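Local coordinates for shikimate kinase (Aquifex aeolicus, PDB 2PT5), which probably phosphorylates the 3-hydroxyl group of shikimate with ATP, a step of the pathway to chorismate and the aromatic amino acids, at residues 33-36 against 37-41; 125-128 against 129-133. All blocks are in the same frame, centred on the assembly; numbering follows the deposited sequence.

Both contacts are local, so neither closes a long loop. Interaction 1 comes first, just after strand 28-30 at the edge of the parallel sheet. It holds the last turns of helix 31-39 and the turn out of it, next to helices 43-49 and 52-66. Interaction 2 follows much later. It forms the first turns of helix 127-137, the helix that leads toward the opposite edge strand, 142-145. The two neither nest nor cross. Their centres are 27 Å apart and their nearest atoms about 14 Å apart. Interaction 1 starts next to D32 and interaction 2 contains R133, both predicted to bind substrate.

Interaction 1: 33-36 against 37-41; sequences EEVQ and KREGL
The last turns of helix 31-39 are joined here by backbone bonds from K37 N to E33 O, from R38 N to E34 O and from E39 N to V35 O, before the chain turns at G40. G40 has positive phi (72°). Its N reaches Q36 O at 2.6 Å, and L41 N gives the same oxygen only a weak bond at 3.3 Å. This is a C-terminal turn of the alpha-L type. CA of Q36 also lies 3.3 Å from L41 O, a CA-H...O contact that joins the last turn to the chain leaving it.

K37 and E34 carry the side-chain contact. They lie side by side and point the same way. K37 runs past the backbone of E33, with its CG 2.9 Å from E33 O. The chain then bends at chi3 (-59°), which turns CE and NZ onto the E34 carboxylate. NZ forms a salt bridge to E34 OE2 at 3.1 Å, but as a hydrogen bond it is weak. K37 CE is equally close to E34 OE2, so the oxygen sits beside the CE-NZ bond. E34 OE2 is also 3.0 Å from OE2 of E33, another acceptor.

V35 packs against helices 43-49 and 52-66, and R38 and E39 add a salt bridge to E61 and a hydrogen bond to Y54, both on helix 52-66. The E33 side chain lies near S14, a predicted magnesium ligand, and follows D32, predicted to bind substrate.

The lysine thus pairs with E34, while the E33 carboxylate is near but not in contact. Its charge probably offsets part of the repulsion between the two glutamates; E33 OE2 has another hydrogen-bond partner as well.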
ATOM      1  N   GLU A  33       3.530  -2.854  -9.139  1.00 33.34           N
ATOM      2  CA  GLU A  33       4.323  -2.526 -10.326  1.00 35.72           C
ATOM      3  C   GLU A  33       5.369  -3.617 -10.579  1.00 37.80           C
ATOM      4  O   GLU A  33       5.664  -3.949 -11.726  1.00 40.48           O
ATOM      5  CB  GLU A  33       4.991  -1.151 -10.160  1.00 36.30           C
ATOM      6  CG  GLU A  33       6.505  -1.173 -10.087  1.00 51.71           C
ATOM      7  CD  GLU A  33       7.085   0.058  -9.400  1.00 54.40           C
ATOM      8  OE1 GLU A  33       6.648   1.189  -9.724  1.00 46.26           O
ATOM      9  OE2 GLU A  33       7.986  -0.116  -8.540  1.00 54.75           O
ATOM     10  N   GLU A  34       5.920  -4.185  -9.510  1.00 35.15           N
ATOM     11  CA  GLU A  34       6.919  -5.243  -9.661  1.00 34.10           C
ATOM     12  C   GLU A  34       6.246  -6.541 -10.102  1.00 36.77           C
ATOM     13  O   GLU A  34       6.786  -7.288 -10.915  1.00 36.26           O
ATOM     14  CB  GLU A  34       7.668  -5.463  -8.342  1.00 32.24           C
ATOM     15  CG  GLU A  34       8.513  -4.272  -7.938  1.00 34.40           C
ATOM     16  CD  GLU A  34       9.399  -3.794  -9.075  1.00 39.01           C
ATOM     17  OE1 GLU A  34      10.215  -4.592  -9.574  1.00 38.12           O
ATOM     18  OE2 GLU A  34       9.278  -2.620  -9.479  1.00 44.89           O
ATOM     19  N   VAL A  35       5.057  -6.801  -9.569  1.00 36.53           N
ATOM     20  CA  VAL A  35       4.326  -8.007  -9.929  1.00 42.12           C
ATOM     21  C   VAL A  35       4.038  -8.009 -11.425  1.00 44.18           C
ATOM     22  O   VAL A  35       4.243  -9.014 -12.104  1.00 43.52           O
ATOM     23  CB  VAL A  35       2.996  -8.103  -9.161  1.00 42.30           C
ATOM     24  CG1 VAL A  35       2.130  -9.216  -9.755  1.00 44.89           C
ATOM     25  CG2 VAL A  35       3.277  -8.369  -7.681  1.00 38.84           C
ATOM     26  N   GLN A  36       3.568  -6.874 -11.931  1.00 46.76           N
ATOM     27  CA  GLN A  36       3.258  -6.742 -13.344  1.00 48.61           C
ATOM     28  C   GLN A  36       4.507  -6.894 -14.205  1.00 48.87           C
ATOM     29  O   GLN A  36       4.511  -7.679 -15.149  1.00 46.89           O
ATOM     30  CB  GLN A  36       2.589  -5.394 -13.611  1.00 49.82           C
ATOM     31  CG  GLN A  36       1.186  -5.309 -13.032  1.00 60.49           C
ATOM     32  CD  GLN A  36       0.537  -3.951 -13.227  1.00 61.55           C
ATOM     33  OE1 GLN A  36       0.941  -2.960 -12.616  1.00 60.72           O
ATOM     34  NE2 GLN A  36      -0.477  -3.900 -14.084  1.00 65.40           N
ATOM     35  N   LYS A  37       5.564  -6.154 -13.874  1.00 45.29           N
ATOM     36  CA  LYS A  37       6.805  -6.232 -14.636  1.00 46.45           C
ATOM     37  C   LYS A  37       7.366  -7.657 -14.667  1.00 49.33           C
ATOM     38  O   LYS A  37       7.898  -8.097 -15.690  1.00 49.65           O
ATOM     39  CB  LYS A  37       7.838  -5.258 -14.068  1.00 47.12           C
ATOM     40  CG  LYS A  37       7.381  -3.802 -14.118  1.00 49.79           C
ATOM     41  CD  LYS A  37       8.524  -2.810 -13.884  1.00 50.94           C
ATOM     42  CE  LYS A  37       9.212  -3.014 -12.543  1.00 51.72           C
ATOM     43  NZ  LYS A  37      10.318  -2.035 -12.344  1.00 53.58           N
ATOM     44  N   ARG A  38       7.231  -8.385 -13.562  1.00 51.05           N
ATOM     45  CA  ARG A  38       7.717  -9.762 -13.513  1.00 53.01           C
ATOM     46  C   ARG A  38       6.903 -10.694 -14.412  1.00 59.10           C
ATOM     47  O   ARG A  38       7.469 -11.490 -15.161  1.00 61.15           O
ATOM     48  CB  ARG A  38       7.686 -10.306 -12.084  1.00 47.19           C
ATOM     49  CG  ARG A  38       8.072 -11.777 -12.008  1.00 49.62           C
ATOM     50  CD  ARG A  38       8.125 -12.294 -10.586  1.00 47.65           C
ATOM     51  NE  ARG A  38       9.105 -11.575  -9.777  1.00 48.80           N
ATOM     52  CZ  ARG A  38       9.406 -11.893  -8.520  1.00 53.60           C
ATOM     53  NH1 ARG A  38       8.802 -12.923  -7.937  1.00 50.76           N
ATOM     54  NH2 ARG A  38      10.306 -11.182  -7.843  1.00 46.89           N
ATOM     55  N   GLU A  39       5.577 -10.598 -14.334  1.00 61.05           N
ATOM     56  CA  GLU A  39       4.692 -11.438 -15.139  1.00 62.51           C
ATOM     57  C   GLU A  39       4.587 -10.932 -16.573  1.00 64.52           C
ATOM     58  O   GLU A  39       4.184 -11.668 -17.472  1.00 66.20           O
ATOM     59  CB  GLU A  39       3.289 -11.466 -14.531  1.00 67.43           C
ATOM     60  CG  GLU A  39       3.225 -11.957 -13.097  1.00 71.45           C
ATOM     61  CD  GLU A  39       3.592 -13.420 -12.958  1.00 74.22           C
ATOM     62  OE1 GLU A  39       2.914 -14.263 -13.584  1.00 72.06           O
ATOM     63  OE2 GLU A  39       4.555 -13.726 -12.216  1.00 75.85           O
ATOM     64  N   GLY A  40       4.946  -9.670 -16.780  1.00 68.58           N
ATOM     65  CA  GLY A  40       4.862  -9.087 -18.107  1.00 67.95           C
ATOM     66  C   GLY A  40       3.408  -8.873 -18.474  1.00 68.08           C
ATOM     67  O   GLY A  40       3.079  -8.571 -19.621  1.00 69.43           O
ATOM     68  N   LEU A  41       2.533  -9.033 -17.487  1.00 65.96           N
ATOM     69  CA  LEU A  41       1.101  -8.864 -17.692  1.00 65.54           C
ATOM     70  C   LEU A  41       0.534  -7.856 -16.709  1.00 66.11           C
ATOM     71  O   LEU A  41       1.039  -7.711 -15.593  1.00 63.57           O
ATOM     72  CB  LEU A  41       0.380 -10.201 -17.509  1.00 66.42           C
ATOM     73  CG  LEU A  41       0.801 -11.343 -18.436  1.00 65.52           C
ATOM     74  CD1 LEU A  41       0.127 -12.629 -18.005  1.00 61.18           C
ATOM     75  CD2 LEU A  41       0.434 -10.999 -19.871  1.00 65.36           C
TER

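Interaction 2: 125-128 against 129-133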
ATOM      1  N   GLU A 125     -21.639  -1.924  -2.635  1.00 55.85           N
ATOM      2  CA  GLU A 125     -20.659  -2.707  -3.368  1.00 56.86           C
ATOM      3  C   GLU A 125     -19.249  -2.550  -2.777  1.00 52.63           C
ATOM      4  O   GLU A 125     -18.415  -3.442  -2.930  1.00 51.54           O
ATOM      5  CB  GLU A 125     -20.641  -2.254  -4.831  1.00 62.45           C
ATOM      6  CG  GLU A 125     -20.306  -3.343  -5.847  1.00 73.90           C
ATOM      7  CD  GLU A 125     -21.517  -4.176  -6.221  1.00 79.26           C
ATOM      8  OE1 GLU A 125     -22.535  -3.575  -6.621  1.00 82.49           O
ATOM      9  OE2 GLU A 125     -21.456  -5.423  -6.125  1.00 82.10           O
ATOM     10  N   ILE A 126     -18.991  -1.428  -2.099  1.00 45.42           N
ATOM     11  CA  ILE A 126     -17.658  -1.158  -1.544  1.00 43.02           C
ATOM     12  C   ILE A 126     -17.565  -0.567  -0.128  1.00 40.56           C
ATOM     13  O   ILE A 126     -16.457  -0.352   0.371  1.00 32.48           O
ATOM     14  CB  ILE A 126     -16.879  -0.192  -2.461  1.00 45.10           C
ATOM     15  CG1 ILE A 126     -17.543   1.184  -2.426  1.00 46.63           C
ATOM     16  CG2 ILE A 126     -16.831  -0.736  -3.887  1.00 45.75           C
ATOM     17  CD1 ILE A 126     -17.032   2.163  -3.459  1.00 51.57           C
ATOM     18  N   LYS A 127     -18.691  -0.291   0.524  1.00 36.44           N
ATOM     19  CA  LYS A 127     -18.617   0.296   1.870  1.00 34.66           C
ATOM     20  C   LYS A 127     -18.053  -0.669   2.911  1.00 32.91           C
ATOM     21  O   LYS A 127     -17.232  -0.290   3.742  1.00 29.43           O
ATOM     22  CB  LYS A 127     -19.998   0.794   2.324  1.00 32.57           C
ATOM     23  CG  LYS A 127     -19.968   1.513   3.661  1.00 33.28           C
ATOM     24  CD  LYS A 127     -21.236   2.344   3.901  1.00 34.40           C
ATOM     25  CE  LYS A 127     -22.518   1.497   3.826  1.00 35.07           C
ATOM     26  NZ  LYS A 127     -22.603   0.466   4.905  1.00 39.15           N
ATOM     27  N   ASN A 128     -18.493  -1.918   2.859  1.00 26.63           N
ATOM     28  CA  ASN A 128     -18.034  -2.922   3.812  1.00 33.65           C
ATOM     29  C   ASN A 128     -16.548  -3.249   3.624  1.00 33.48           C
ATOM     30  O   ASN A 128     -15.803  -3.417   4.599  1.00 29.79           O
ATOM     31  CB  ASN A 128     -18.881  -4.194   3.662  1.00 36.46           C
ATOM     32  CG  ASN A 128     -18.614  -5.215   4.760  1.00 41.85           C
ATOM     33  OD1 ASN A 128     -17.670  -6.001   4.685  1.00 49.37           O
ATOM     34  ND2 ASN A 128     -19.446  -5.196   5.794  1.00 46.79           N
ATOM     35  N   LEU A 129     -16.115  -3.322   2.369  1.00 31.98           N
ATOM     36  CA  LEU A 129     -14.725  -3.635   2.081  1.00 31.91           C
ATOM     37  C   LEU A 129     -13.831  -2.500   2.583  1.00 31.85           C
ATOM     38  O   LEU A 129     -12.776  -2.739   3.179  1.00 32.09           O
ATOM     39  CB  LEU A 129     -14.538  -3.865   0.572  1.00 37.05           C
ATOM     40  CG  LEU A 129     -13.258  -4.588   0.133  1.00 43.61           C
ATOM     41  CD1 LEU A 129     -13.104  -5.892   0.913  1.00 41.07           C
ATOM     42  CD2 LEU A 129     -13.313  -4.871  -1.362  1.00 48.23           C
ATOM     43  N   PHE A 130     -14.257  -1.264   2.353  1.00 28.81           N
ATOM     44  CA  PHE A 130     -13.495  -0.111   2.816  1.00 27.39           C
ATOM     45  C   PHE A 130     -13.393  -0.141   4.338  1.00 30.22           C
ATOM     46  O   PHE A 130     -12.313   0.041   4.897  1.00 32.77           O
ATOM     47  CB  PHE A 130     -14.161   1.194   2.370  1.00 27.20           C
ATOM     48  CG  PHE A 130     -13.629   2.413   3.074  1.00 29.32           C
ATOM     49  CD1 PHE A 130     -14.041   2.723   4.366  1.00 31.99           C
ATOM     50  CD2 PHE A 130     -12.692   3.236   2.458  1.00 31.73           C
ATOM     51  CE1 PHE A 130     -13.530   3.836   5.039  1.00 34.94           C
ATOM     52  CE2 PHE A 130     -12.174   4.349   3.124  1.00 32.96           C
ATOM     53  CZ  PHE A 130     -12.594   4.649   4.416  1.00 33.90           C
ATOM     54  N   GLU A 131     -14.525  -0.344   5.009  1.00 26.86           N
ATOM     55  CA  GLU A 131     -14.534  -0.401   6.472  1.00 27.59           C
ATOM     56  C   GLU A 131     -13.673  -1.555   6.988  1.00 30.59           C
ATOM     57  O   GLU A 131     -12.905  -1.385   7.937  1.00 30.97           O
ATOM     58  CB  GLU A 131     -15.970  -0.581   6.992  1.00 28.05           C
ATOM     59  CG  GLU A 131     -16.920   0.525   6.562  1.00 29.37           C
ATOM     60  CD  GLU A 131     -18.360   0.283   6.995  1.00 35.43           C
ATOM     61  OE1 GLU A 131     -18.854  -0.853   6.847  1.00 37.86           O
ATOM     62  OE2 GLU A 131     -19.004   1.234   7.471  1.00 32.14           O
ATOM     63  N   GLU A 132     -13.794  -2.731   6.371  1.00 28.45           N
ATOM     64  CA  GLU A 132     -13.023  -3.888   6.842  1.00 34.00           C
ATOM     65  C   GLU A 132     -11.528  -3.818   6.556  1.00 33.03           C
ATOM     66  O   GLU A 132     -10.717  -4.161   7.417  1.00 35.23           O
ATOM     67  CB  GLU A 132     -13.599  -5.197   6.275  1.00 34.82           C
ATOM     68  CG  GLU A 132     -14.999  -5.538   6.804  1.00 35.70           C
ATOM     69  CD  GLU A 132     -15.072  -5.505   8.322  1.00 35.09           C
ATOM     70  OE1 GLU A 132     -14.180  -6.085   8.981  1.00 39.94           O
ATOM     71  OE2 GLU A 132     -16.021  -4.897   8.859  1.00 41.32           O
ATOM     72  N   ARG A 133     -11.150  -3.390   5.357  1.00 28.99           N
ATOM     73  CA  ARG A 133      -9.731  -3.283   5.050  1.00 27.10           C
ATOM     74  C   ARG A 133      -9.107  -2.226   5.967  1.00 30.92           C
ATOM     75  O   ARG A 133      -7.997  -2.410   6.464  1.00 31.95           O
ATOM     76  CB  ARG A 133      -9.499  -2.915   3.569  1.00 26.75           C
ATOM     77  CG  ARG A 133      -9.792  -4.052   2.578  1.00 28.49           C
ATOM     78  CD  ARG A 133      -9.298  -3.735   1.156  1.00 32.59           C
ATOM     79  NE  ARG A 133      -9.226  -4.945   0.332  1.00 29.90           N
ATOM     80  CZ  ARG A 133      -8.809  -4.982  -0.933  1.00 30.38           C
ATOM     81  NH1 ARG A 133      -8.418  -3.879  -1.552  1.00 26.94           N
ATOM     82  NH2 ARG A 133      -8.782  -6.127  -1.583  1.00 31.78           N
TER
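K127 and E131 lie side by side, one helical turn apart, and point the same way. CG of K127 rests 3.9 Å from CD of E131. E131 keeps its CG beside its own backbone N (chi1 -59°), which brings CG to 3.0 Å from K127 O. That same oxygen accepts the backbone bond from E131 N and also lies at the edge of the F130 ring, near its plane. The lysine bends at chi3 and chi4, yet its NZ stops 4.4 Å from E131 OE1, beyond a salt bridge. With an alanine at E131, K127 would probably lose the side-chain contact over its CG and O, and the carboxylate near its charge.

N128 and E132 meet at an angle, with amide and carboxylate planes 29° apart. OD1 of N128 touches CG of E132 at 3.4 Å, so the contact is with the aliphatic part of the glutamate. The E132 carboxylate turns elsewhere, to a salt bridge with K135. The backbones of this pair are bonded, E132 N to N128 O at 2.8 Å.

I126 is the N-cap residue, and its O takes the bond from F130 N at 3.1 Å. The F130 side chain leads away into the core, where its ring stacks on F8 and meets F103 edge to face. R133, a predicted substrate-binding residue, follows one turn after L129, whose O accepts its backbone N.

The charges of K127 and E131 attract only loosely; the firmer contact is between the aliphatic part of K127 and the E131 side chain. Backbone bonds form the turn and F130 anchors it. F8 lies in the P-loop region and is also touched by R133, so the helix carrying R133 packs against that loop.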